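Local coordinates for protein endonuclease V (Bacillus subtilis, PDB 3GA2) that probably starts repair of deaminated bases by cutting double-stranded DNA at the second phosphodiester bond 3' to a deoxyinosine, with magnesium as cofactor, at residues Gly44-Ala48 with Gly58-Ile62; Ser78-Ile82 with Leu98-Ala102. The protein carries 1 engineered substitution. All blocks are in the same frame, centred on the assembly; numbering follows the deposited sequence.

How the contacts relate
Strand 41-52 is the first strand of the chain and turns back into strand 55-66. Contact 1, Gly44-Ala48 with Gly58-Ile62, closes this beta hairpin. The chain then forms strand 72-81, which lies antiparallel beside 55-66 at the edge of the sheet. A longer connection leads to helix 96-105, which returns over strand 72-81 in contact 2. The two contacts therefore follow one another in series, and neither encloses the other. Their centres are about 8 Å apart, and strands 55-66 and 72-81 join them directly. Cys60 O and Ser78 N probably form a hydrogen bond at 2.8 Å. Leu98 also reaches back to contact 1, with CD1 3.3 Å from Gly58 O.

Contact 1 (Gly44-Ala48 with Gly58-Ile62)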
# COMPACT_ATOMS: atom_id res chain seq x y z
N GLY A 44 -0.74 5.71 -6.72
CA GLY A 44 -1.51 4.64 -6.12
C GLY A 44 -0.95 3.33 -6.62
O GLY A 44 -0.64 3.20 -7.80
N VAL A 45 -0.82 2.35 -5.72
CA VAL A 45 -0.27 1.05 -6.08
C VAL A 45 -1.23 -0.08 -5.71
O VAL A 45 -1.79 -0.10 -4.62
CB VAL A 45 1.06 0.78 -5.34
CG1 VAL A 45 1.77 -0.42 -5.95
CG2 VAL A 45 1.95 2.01 -5.40
N ASP A 46 -1.42 -1.00 -6.64
CA ASP A 46 -2.26 -2.15 -6.37
C ASP A 46 -1.71 -3.34 -7.13
O ASP A 46 -0.89 -3.18 -8.05
CB ASP A 46 -3.72 -1.86 -6.74
CG ASP A 46 -4.70 -2.64 -5.88
OD1 ASP A 46 -5.85 -2.17 -5.70
OD2 ASP A 46 -4.32 -3.73 -5.39
N LEU A 47 -2.15 -4.53 -6.75
CA LEU A 47 -1.69 -5.78 -7.35
C LEU A 47 -2.87 -6.73 -7.48
O LEU A 47 -3.75 -6.76 -6.62
CB LEU A 47 -0.64 -6.41 -6.44
CG LEU A 47 0.48 -7.30 -6.98
CD1 LEU A 47 0.06 -7.98 -8.27
CD2 LEU A 47 1.71 -6.45 -7.20
N ALA A 48 -2.90 -7.49 -8.57
CA ALA A 48 -3.97 -8.46 -8.81
C ALA A 48 -3.35 -9.80 -9.23
O ALA A 48 -2.35 -9.83 -9.94
CB ALA A 48 -4.91 -7.96 -9.90
N GLY A 58 0.81 -12.29 -11.32
CA GLY A 58 0.43 -11.04 -10.70
C GLY A 58 0.75 -9.83 -11.54
O GLY A 58 1.75 -9.80 -12.27
N VAL A 59 -0.11 -8.82 -11.47
CA VAL A 59 0.10 -7.59 -12.21
C VAL A 59 0.00 -6.40 -11.27
O VAL A 59 -1.01 -6.21 -10.59
CB VAL A 59 -0.96 -7.41 -13.32
CG1 VAL A 59 -0.70 -6.12 -14.07
CG2 VAL A 59 -0.91 -8.58 -14.27
N CYS A 60 1.06 -5.60 -11.22
CA CYS A 60 1.08 -4.42 -10.37
C CYS A 60 0.92 -3.18 -11.22
O CYS A 60 1.63 -3.00 -12.21
CB CYS A 60 2.40 -4.32 -9.60
SG CYS A 60 2.64 -2.70 -8.80
N CYS A 61 -0.02 -2.33 -10.84
CA CYS A 61 -0.26 -1.08 -11.55
C CYS A 61 0.02 0.09 -10.63
O CYS A 61 -0.32 0.07 -9.45
CB CYS A 61 -1.71 -0.97 -12.03
SG CYS A 61 -2.20 -2.07 -13.37
N ILE A 62 0.65 1.11 -11.19
CA ILE A 62 0.94 2.33 -10.45
C ILE A 62 0.27 3.44 -11.24
O ILE A 62 0.51 3.59 -12.44
CB ILE A 62 2.45 2.60 -10.36
CG1 ILE A 62 3.13 1.53 -9.49
CG2 ILE A 62 2.70 3.99 -9.76
CD1 ILE A 62 4.63 1.70 -9.36
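The hairpin of strands 41-52 and 55-66 joins Gly44-Ala48 to Gly58-Ile62 in antiparallel pairing. Asp46 with Cys61 and Ala48 with Val59 are hydrogen-bonded pairs. Asp46 N gives to Cys61 O at 3.2 Å, and Val59 N gives to Ala48 O at 2.9 Å. Val45 with Ile62 and Leu47 with Cys60 are non-hydrogen-bonded pairs, and all four side chains lie on one face. Leu47 straddles its neighbours: CD2 presses on Cys60 CB at 3.3 Å, a tight contact, while CD1 sits 3.1 Å from Val59 O. An alanine here is likely to leave a gap beside Cys60 CB and strip the cover from the Val59 carbonyl. Cys60 SG stands anti to its own N (chi1 168°), which turns it diagonally across to Val45 CG1 on the partner strand, 3.8 Å away. On the other face, Asp46 OD2 accepts Leu47 N at 2.7 Å on its anti side. This bond steadies the carboxylate, which is a predicted magnesium ligand with Asp116. Asp223 is also close. Helix 96-105 covers the face of Cys60 and Ile62. Helix 217-235 packs on Val59 and Cys61, and strands 113-116 and 72-81 flank the pair.

Contact 2 (Ser78-Ile82 with Leu98-Ala102); sequences SMGRI and LIIEA
Leu98 lays its forked end over Ser78, Gly80 and Ile82, at the end of strand 72-81 and just beyond it, and each methyl has its own neighbour. CD2 lies 3.4 Å from Ser78 OG and also rests against the backbone at Met79 and Gly80, with Gly80 N 3.9 Å away. CD1 meets Ile82 CD1 methyl to methyl at 3.5 Å, closer than usual for two carbons. The two side chains cross at about a right angle. Leu98 CG lies anti to its carbonyl carbon (chi1 -76°). This swings the side chain back toward the start of the helix, and so toward Gly80 and Ile82, because strand and helix run in roughly opposite directions at 147°.

Ser78 fills the other end. Its CB sits 3.2 Å from Leu98 O, the same oxygen that accepts Ala102 N in the helix. Its hydroxyl OG fits between Leu98 and the next turn, 3.1 Å from Glu101 CB. Ser78 CB also touches Ala102 CB at 3.8 Å. Both side chains are small, and the backbones come near here: the CA atoms of Ser78 and Ala102 are 4.9 Å apart. Glu101 touches the strand mainly through CB, and its carboxylate makes a long, weak ion pair with Lys104.

Selenomethionine Met79 and Arg81 point away from the helix, and Met79 touches Val59 of the neighbouring strand. Ile99 and Ile100 turn instead to helix 128-136. Helix 96-105 is thus packed between that helix and the sheet. A helix that follows three antiparallel strands, lies on their face and leads to a fourth strand parallel to the first is characteristic of the RNase H-like fold, to which endonuclease V belongs.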
# COMPACT_ATOMS: atom_id res chain seq x y z
N SER A 78 3.54 -3.78 -14.16
CA SER A 78 4.53 -4.83 -14.19
C SER A 78 3.74 -6.13 -14.19
O SER A 78 2.68 -6.21 -13.55
CB SER A 78 5.42 -4.73 -12.95
OG SER A 78 6.54 -5.59 -13.05
N MSE A 79 4.22 -7.14 -14.90
CA MSE A 79 3.53 -8.42 -14.96
C MSE A 79 4.53 -9.56 -15.01
O MSE A 79 5.57 -9.45 -15.66
CB MSE A 79 2.61 -8.45 -16.19
CG MSE A 79 1.67 -9.66 -16.26
SE MSE A 79 2.45 -11.22 -17.12
CE MSE A 79 2.12 -10.72 -18.95
N GLY A 80 4.22 -10.65 -14.31
CA GLY A 80 5.10 -11.81 -14.28
C GLY A 80 4.61 -12.89 -13.33
O GLY A 80 3.79 -12.62 -12.45
N ARG A 81 5.12 -14.11 -13.49
CA ARG A 81 4.71 -15.21 -12.62
C ARG A 81 5.15 -14.93 -11.19
O ARG A 81 6.33 -14.70 -10.93
CB ARG A 81 5.32 -16.53 -13.10
CG ARG A 81 4.82 -17.76 -12.35
CD ARG A 81 5.42 -19.04 -12.91
NE ARG A 81 6.86 -19.12 -12.66
CZ ARG A 81 7.40 -19.30 -11.46
NH1 ARG A 81 6.62 -19.41 -10.39
NH2 ARG A 81 8.71 -19.36 -11.32
N ILE A 82 4.20 -14.95 -10.26
CA ILE A 82 4.50 -14.69 -8.86
C ILE A 82 5.13 -15.93 -8.25
O ILE A 82 4.75 -17.06 -8.57
CB ILE A 82 3.21 -14.34 -8.08
CG1 ILE A 82 3.53 -13.29 -7.02
CG2 ILE A 82 2.62 -15.58 -7.44
CD1 ILE A 82 3.76 -11.91 -7.58
N LEU A 98 7.56 -7.15 -8.29
CA LEU A 98 6.69 -6.54 -9.30
C LEU A 98 6.50 -5.05 -9.02
O LEU A 98 6.39 -4.25 -9.95
CB LEU A 98 5.33 -7.24 -9.33
CG LEU A 98 5.32 -8.61 -10.02
CD1 LEU A 98 3.97 -9.27 -9.86
CD2 LEU A 98 5.66 -8.43 -11.49
N ILE A 99 6.44 -4.69 -7.74
CA ILE A 99 6.26 -3.29 -7.36
C ILE A 99 7.47 -2.46 -7.79
O ILE A 99 7.32 -1.37 -8.37
CB ILE A 99 6.07 -3.14 -5.84
CG1 ILE A 99 4.83 -3.94 -5.41
CG2 ILE A 99 5.91 -1.66 -5.47
CD1 ILE A 99 4.59 -3.97 -3.91
N ILE A 100 8.65 -2.98 -7.52
CA ILE A 100 9.89 -2.30 -7.87
C ILE A 100 10.01 -2.16 -9.38
O ILE A 100 10.38 -1.11 -9.89
CB ILE A 100 11.11 -3.06 -7.34
CG1 ILE A 100 10.95 -3.32 -5.84
CG2 ILE A 100 12.38 -2.27 -7.62
CD1 ILE A 100 10.67 -2.07 -5.04
N GLU A 101 9.69 -3.24 -10.09
CA GLU A 101 9.75 -3.23 -11.55
C GLU A 101 8.90 -2.12 -12.14
O GLU A 101 9.33 -1.40 -13.04
CB GLU A 101 9.28 -4.57 -12.11
CG GLU A 101 10.41 -5.45 -12.61
CD GLU A 101 11.30 -4.72 -13.59
OE1 GLU A 101 10.77 -4.15 -14.57
OE2 GLU A 101 12.53 -4.72 -13.38
N ALA A 102 7.67 -2.01 -11.64
CA ALA A 102 6.73 -1.00 -12.11
C ALA A 102 7.25 0.39 -11.78
O ALA A 102 7.28 1.27 -12.65
CB ALA A 102 5.36 -1.22 -11.46